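Side-chain contact in putative ferritin-like diiron-carboxylate protein TM1526 (Thermotoga maritima, PDB 1VJX), which is of uncertain function but, as a ferritin-like protein of the rubrerythrin family, probably binds a pair of iron ions and may act as an oxidoreductase: residues A[56-61]-A[139-144]. Sequence-based numbering, arbitrary orientation.
Sequences RIHAEI and IDQEKE
His58 faces Gln141 across the roughly antiparallel helices 43-68 and 129-156, the CA atoms of these two residues 9.3 Å apart, and a single imidazole spans the gap to both Gln141 and Glu142. The His58 ring enters between the two side chains and meets each with a different nitrogen. NE2 donates to Gln141 OE1 at 2.9 Å, a nearly straight bond (165° at the hydrogen) that lands on a carbonyl lone pair. Ring and amide lie almost in one plane, 11° apart, so this bond would resist rotation of the imidazole. The Gln141 amide reaches the ring on a straightened chain, while its CB comes within 3.8 Å of NE2. The second nitrogen, ND1, lies 2.8 Å from Glu142 OE2 in a weak, strongly bent hydrogen bond. Here the carboxylate is turned well out of the ring plane, directed toward His58 by a turn about CB-CG of Glu142 (chi2 -64°). ND1 is also hydrogen-bonded to Glu26 OE1; the two carboxylates share its one N-H, which may explain the poor angle to Glu142. Glu55 and Glu26 place further oxygens near Glu142 OE2, and Glu112 lies close to OE1, a crowding of like charges that a bound metal would probably relieve. Glu55 and His58 have the spacing of an ExxH motif. This cluster of carboxylates and histidine in the interior of a four-helix bundle is consistent with the diiron-carboxylate centre of ferritin-like proteins, with Gln141 probably a second-shell residue that orients His58.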
loop_
_atom_site.group_PDB
_atom_site.type_symbol
_atom_site.label_atom_id
_atom_site.label_comp_id
_atom_site.label_asym_id
_atom_site.label_seq_id
_atom_site.Cartn_x
_atom_site.Cartn_y
_atom_site.Cartn_z
ATOM N N ARG A 56 -6.919 4.886 1.922
ATOM C CA ARG A 56 -7.285 6.284 1.646
ATOM C C ARG A 56 -6.512 7.261 2.543
ATOM O O ARG A 56 -5.715 8.097 2.055
ATOM C CB ARG A 56 -8.784 6.476 1.844
ATOM C CG ARG A 56 -9.320 7.851 1.413
ATOM C CD ARG A 56 -10.798 8.084 1.787
ATOM N NE ARG A 56 -11.028 7.834 3.212
ATOM C CZ ARG A 56 -10.808 8.718 4.189
ATOM N NH1 ARG A 56 -10.371 9.945 3.925
ATOM N NH2 ARG A 56 -11.043 8.381 5.452
ATOM N N ILE A 57 -6.717 7.126 3.854
ATOM C CA ILE A 57 -6.076 7.991 4.851
ATOM C C ILE A 57 -4.562 8.037 4.706
ATOM O O ILE A 57 -3.956 9.097 4.823
ATOM C CB ILE A 57 -6.493 7.547 6.273
ATOM C CG1 ILE A 57 -7.925 7.994 6.548
ATOM C CG2 ILE A 57 -5.549 8.115 7.360
ATOM C CD1 ILE A 57 -8.538 7.280 7.751
ATOM N N HIS A 58 -3.968 6.879 4.435
ATOM C CA HIS A 58 -2.539 6.745 4.190
ATOM C C HIS A 58 -2.073 7.561 3.017
ATOM O O HIS A 58 -1.035 8.209 3.122
ATOM C CB HIS A 58 -2.175 5.292 3.926
ATOM C CG HIS A 58 -2.260 4.429 5.141
ATOM N ND1 HIS A 58 -2.321 3.057 5.078
ATOM C CD2 HIS A 58 -2.290 4.755 6.454
ATOM C CE1 HIS A 58 -2.390 2.576 6.303
ATOM N NE2 HIS A 58 -2.381 3.589 7.152
ATOM N N ALA A 59 -2.828 7.509 1.913
ATOM C CA ALA A 59 -2.524 8.278 0.704
ATOM C C ALA A 59 -2.543 9.780 0.983
ATOM O O ALA A 59 -1.690 10.499 0.518
ATOM C CB ALA A 59 -3.543 7.952 -0.404
ATOM N N GLU A 60 -3.552 10.230 1.733
ATOM C CA GLU A 60 -3.681 11.634 2.141
ATOM C C GLU A 60 -2.490 12.065 2.994
ATOM O O GLU A 60 -2.136 13.223 3.028
ATOM C CB GLU A 60 -4.964 11.846 2.958
ATOM C CG GLU A 60 -6.265 11.898 2.162
ATOM C CD GLU A 60 -7.554 11.917 3.032
ATOM O OE1 GLU A 60 -7.490 11.806 4.305
ATOM O OE2 GLU A 60 -8.665 12.023 2.430
ATOM N N ILE A 61 -1.887 11.128 3.720
ATOM C CA ILE A 61 -0.768 11.473 4.603
ATOM C C ILE A 61 0.486 11.616 3.766
ATOM O O ILE A 61 1.234 12.586 3.924
ATOM C CB ILE A 61 -0.617 10.437 5.735
ATOM C CG1 ILE A 61 -1.701 10.678 6.779
ATOM C CG2 ILE A 61 0.804 10.473 6.354
ATOM C CD1 ILE A 61 -1.909 9.522 7.680
ATOM N N ILE A 139 3.366 1.902 8.179
ATOM C CA ILE A 139 3.925 0.573 8.046
ATOM C C ILE A 139 3.294 -0.442 9.027
ATOM O O ILE A 139 2.941 -1.541 8.620
ATOM C CB ILE A 139 5.462 0.621 8.227
ATOM C CG1 ILE A 139 6.136 1.235 6.989
ATOM C CG2 ILE A 139 6.030 -0.800 8.445
ATOM C CD1 ILE A 139 7.659 1.556 7.183
ATOM N N ASP A 140 3.215 -0.073 10.304
ATOM C CA ASP A 140 2.534 -0.856 11.318
ATOM C C ASP A 140 1.103 -1.157 10.948
ATOM O O ASP A 140 0.670 -2.270 11.094
ATOM C CB ASP A 140 2.562 -0.148 12.659
ATOM C CG ASP A 140 3.923 -0.162 13.296
ATOM O OD1 ASP A 140 4.701 -1.147 13.056
ATOM O OD2 ASP A 140 4.278 0.760 14.097
ATOM N N GLN A 141 0.367 -0.172 10.447
ATOM C CA GLN A 141 -1.010 -0.402 10.005
ATOM C C GLN A 141 -1.049 -1.290 8.764
ATOM O O GLN A 141 -1.931 -2.105 8.614
ATOM C CB GLN A 141 -1.729 0.937 9.760
ATOM C CG GLN A 141 -2.247 1.575 11.061
ATOM C CD GLN A 141 -2.402 3.130 11.054
ATOM O OE1 GLN A 141 -2.275 3.790 10.027
ATOM N NE2 GLN A 141 -2.642 3.685 12.238
ATOM N N GLU A 142 -0.092 -1.107 7.855
ATOM C CA GLU A 142 -0.022 -1.926 6.643
ATOM C C GLU A 142 0.259 -3.368 7.021
ATOM O O GLU A 142 -0.244 -4.271 6.380
ATOM C CB GLU A 142 1.048 -1.416 5.688
ATOM C CG GLU A 142 0.698 -0.095 5.008
ATOM C CD GLU A 142 -0.511 -0.170 4.088
ATOM O OE1 GLU A 142 -0.923 -1.313 3.748
ATOM O OE2 GLU A 142 -1.042 0.917 3.708
ATOM N N LYS A 143 1.064 -3.569 8.071
ATOM C CA LYS A 143 1.447 -4.909 8.500
ATOM C C LYS A 143 0.292 -5.612 9.212
ATOM O O LYS A 143 0.215 -6.828 9.207
ATOM C CB LYS A 143 2.639 -4.851 9.429
ATOM C CG LYS A 143 3.999 -4.594 8.790
ATOM C CD LYS A 143 5.119 -4.956 9.805
ATOM C CE LYS A 143 5.302 -3.894 10.888
ATOM N NZ LYS A 143 5.590 -4.515 12.153
ATOM N N GLU A 144 -0.596 -4.836 9.827
ATOM C CA GLU A 144 -1.900 -5.340 10.306
ATOM C C GLU A 144 -2.897 -5.677 9.178
ATOM O O GLU A 144 -3.710 -6.563 9.339
ATOM C CB GLU A 144 -2.566 -4.324 11.240
ATOM C CG GLU A 144 -1.909 -4.182 12.608
ATOM C CD GLU A 144 -1.956 -5.449 13.405
ATOM O OE1 GLU A 144 -2.903 -6.266 13.210
ATOM O OE2 GLU A 144 -1.032 -5.621 14.230
#